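Long-range contact in BaAA10 Lytic Polysaccharide Monooxygenase (Bacillus amyloliquefaciens, PDB 5IJU), which probably cleaves chitin oxidatively using a protein-bound copper ion, as a lytic polysaccharide monooxygenase of family AA10: residues His98-Trp103 / Gly158-Ala163. Residues are numbered along the deposited sequence; the frame is centred on the assembly and turned at random.
Sequences HATSKW and GVWDVA. With CU (copper (II) ion), chain C.
His98, Trp103 and Trp160 form an aromatic cluster. Val162 CG2 lies over one face of the Trp160 indole, near the rim, while Thr100 CB and His98 N stand at its edge in the ring plane. The His98 imidazole is nearly parallel to this indole but slid aside, His98 CD2 lying 3.8 Å from Trp160 CH2; His98 NE2 binds the copper ion at 2.0 Å, and copper-bound water 3 lies in the imidazole plane at its edge. The five-membered rings of Trp103 and Trp160 are near parallel (19°) but slid apart, Trp103 NE1 coming 3.5 Å from Trp160 CD1. Tryptophan suits position 160, its broad ring reaching both neighbours.

Threonine suits its place at the edge of one indole and over the face of the other. Thr100 OG1 accepts the N-H of Trp160 NE1 (2.8 Å), nearly in the indole plane, and donates to His98 O, tying its side chain to the copper ligand's backbone; CG2, anti to the backbone N, lies over a face of Trp103 and touches the pyrrole edge of Trp160. An alanine in place of Trp160 would probably leave Thr100 OG1 without its indole donor and open a gap beside the His98 imidazole, setting that ligand less firmly.

On the other side of the strands, water 1 links Ser101 OG to Asp161 OD2, and OD1 of the same carboxylate is hydrogen-bonded to His104 NE2. Backbone bonds from Ala163 N to Ala99 O (2.7 Å) and Asp161 N to Lys102 O (2.9 Å) join the antiparallel segments; small alanines let Ala99 CB and Ala163 CB meet.

With His1, His98 forms the histidine brace. In the immunoglobulin-like beta-sandwich of AA10 enzymes, strand 154-162 runs between strands 100-108 and 167-177; Phe169 of strand 167-177 meets the Trp160 ring, and Tyr94 OH of strand 86-94, in the other sheet, is hydrogen-bonded to Trp103 NE1.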
loop_
_atom_site.group_PDB
_atom_site.type_symbol
_atom_site.label_atom_id
_atom_site.label_comp_id
_atom_site.label_asym_id
_atom_site.label_seq_id
_atom_site.Cartn_x
_atom_site.Cartn_y
_atom_site.Cartn_z
ATOM N N HIS A 98 12.286 10.826 2.163
ATOM C CA HIS A 98 12.453 11.925 1.188
ATOM C C HIS A 98 11.516 13.106 1.453
ATOM O O HIS A 98 10.501 12.954 2.135
ATOM C CB HIS A 98 12.217 11.445 -0.241
ATOM C CG HIS A 98 12.988 10.221 -0.600
ATOM N ND1 HIS A 98 14.360 10.153 -0.493
ATOM C CD2 HIS A 98 12.579 9.007 -1.044
ATOM C CE1 HIS A 98 14.764 8.946 -0.849
ATOM N NE2 HIS A 98 13.706 8.243 -1.214
ATOM N N ALA A 99 11.881 14.265 0.893
ATOM C CA ALA A 99 10.970 15.408 0.773
ATOM C C ALA A 99 9.633 14.975 0.171
ATOM O O ALA A 99 9.601 14.345 -0.896
ATOM C CB ALA A 99 11.590 16.491 -0.108
ATOM N N THR A 100 8.539 15.367 0.829
ATOM C CA THR A 100 7.197 14.841 0.529
ATOM C C THR A 100 6.238 15.946 0.142
ATOM O O THR A 100 6.214 16.986 0.801
ATOM C CB THR A 100 6.723 14.085 1.755
ATOM O OG1 THR A 100 7.666 13.030 1.995
ATOM C CG2 THR A 100 5.297 13.504 1.556
ATOM N N SER A 101 5.477 15.749 -0.943
ATOM C CA SER A 101 4.432 16.691 -1.350
ATOM C C SER A 101 3.068 16.337 -0.724
ATOM O O SER A 101 2.326 17.212 -0.279
ATOM C CB SER A 101 4.331 16.756 -2.853
ATOM O OG SER A 101 4.131 15.464 -3.355
ATOM N N LYS A 102 2.756 15.047 -0.683
ATOM C CA LYS A 102 1.509 14.597 -0.076
ATOM C C LYS A 102 1.479 13.090 0.135
ATOM O O LYS A 102 2.229 12.337 -0.492
ATOM C CB LYS A 102 0.295 15.040 -0.918
ATOM C CG LYS A 102 0.056 14.280 -2.230
ATOM C CD LYS A 102 -1.218 14.741 -2.931
ATOM C CE LYS A 102 -1.488 13.921 -4.175
ATOM N NZ LYS A 102 -2.764 14.224 -4.885
ATOM N N TRP A 103 0.606 12.657 1.047
ATOM C CA TRP A 103 0.136 11.291 1.092
ATOM C C TRP A 103 -1.350 11.272 0.786
ATOM O O TRP A 103 -2.099 12.256 1.046
ATOM C CB TRP A 103 0.324 10.614 2.469
ATOM C CG TRP A 103 1.730 10.541 3.016
ATOM C CD1 TRP A 103 2.591 9.473 2.962
ATOM C CD2 TRP A 103 2.414 11.574 3.738
ATOM N NE1 TRP A 103 3.763 9.779 3.617
ATOM C CE2 TRP A 103 3.677 11.060 4.106
ATOM C CE3 TRP A 103 2.053 12.860 4.167
ATOM C CZ2 TRP A 103 4.607 11.813 4.838
ATOM C CZ3 TRP A 103 2.977 13.608 4.890
ATOM C CH2 TRP A 103 4.243 13.064 5.223
ATOM N N GLY A 158 -2.467 3.098 0.572
ATOM C CA GLY A 158 -1.736 4.304 0.909
ATOM C C GLY A 158 -0.674 4.669 -0.115
ATOM O O GLY A 158 0.106 3.795 -0.507
ATOM N N VAL A 159 -0.641 5.941 -0.522
ATOM C CA VAL A 159 0.307 6.444 -1.512
ATOM C C VAL A 159 1.104 7.624 -0.951
ATOM O O VAL A 159 0.546 8.581 -0.415
ATOM C CB VAL A 159 -0.358 6.844 -2.816
ATOM C CG1 VAL A 159 0.679 7.160 -3.880
ATOM C CG2 VAL A 159 -1.297 5.749 -3.315
ATOM N N TRP A 160 2.409 7.576 -1.155
ATOM C CA TRP A 160 3.322 8.598 -0.654
ATOM C C TRP A 160 3.960 9.223 -1.873
ATOM O O TRP A 160 4.709 8.546 -2.546
ATOM C CB TRP A 160 4.386 7.951 0.206
ATOM C CG TRP A 160 5.563 8.815 0.532
ATOM C CD1 TRP A 160 5.569 10.174 0.699
ATOM C CD2 TRP A 160 6.909 8.369 0.773
ATOM N NE1 TRP A 160 6.859 10.590 0.999
ATOM C CE2 TRP A 160 7.682 9.501 1.076
ATOM C CE3 TRP A 160 7.534 7.106 0.748
ATOM C CZ2 TRP A 160 9.071 9.419 1.326
ATOM C CZ3 TRP A 160 8.893 7.010 1.009
ATOM C CH2 TRP A 160 9.655 8.165 1.296
ATOM N N ASP A 161 3.657 10.487 -2.139
ATOM C CA ASP A 161 4.289 11.221 -3.248
ATOM C C ASP A 161 5.558 11.909 -2.794
ATOM O O ASP A 161 5.542 12.688 -1.831
ATOM C CB ASP A 161 3.357 12.277 -3.806
ATOM C CG ASP A 161 2.209 11.691 -4.580
ATOM O OD1 ASP A 161 1.997 10.435 -4.591
ATOM O OD2 ASP A 161 1.488 12.501 -5.185
ATOM N N VAL A 162 6.642 11.656 -3.541
ATOM C CA VAL A 162 7.927 12.266 -3.288
ATOM C C VAL A 162 7.920 13.627 -3.982
ATOM O O VAL A 162 7.476 13.762 -5.117
ATOM C CB VAL A 162 9.079 11.378 -3.783
ATOM C CG1 VAL A 162 10.441 12.071 -3.622
ATOM C CG2 VAL A 162 9.071 10.086 -3.011
ATOM N N ALA A 163 8.389 14.613 -3.246
ATOM C CA ALA A 163 8.333 16.028 -3.633
ATOM C C ALA A 163 9.223 16.351 -4.832
ATOM O O ALA A 163 8.818 17.081 -5.750
ATOM C CB ALA A 163 8.750 16.857 -2.445
HETATM CU CU CU C . 13.662 6.202 -1.420
HETATM O O HOH W 1 2.171 15.153 -5.078
HETATM O O HOH W 2 13.249 6.690 -3.281
HETATM O O HOH W 3 15.838 6.224 -1.508
#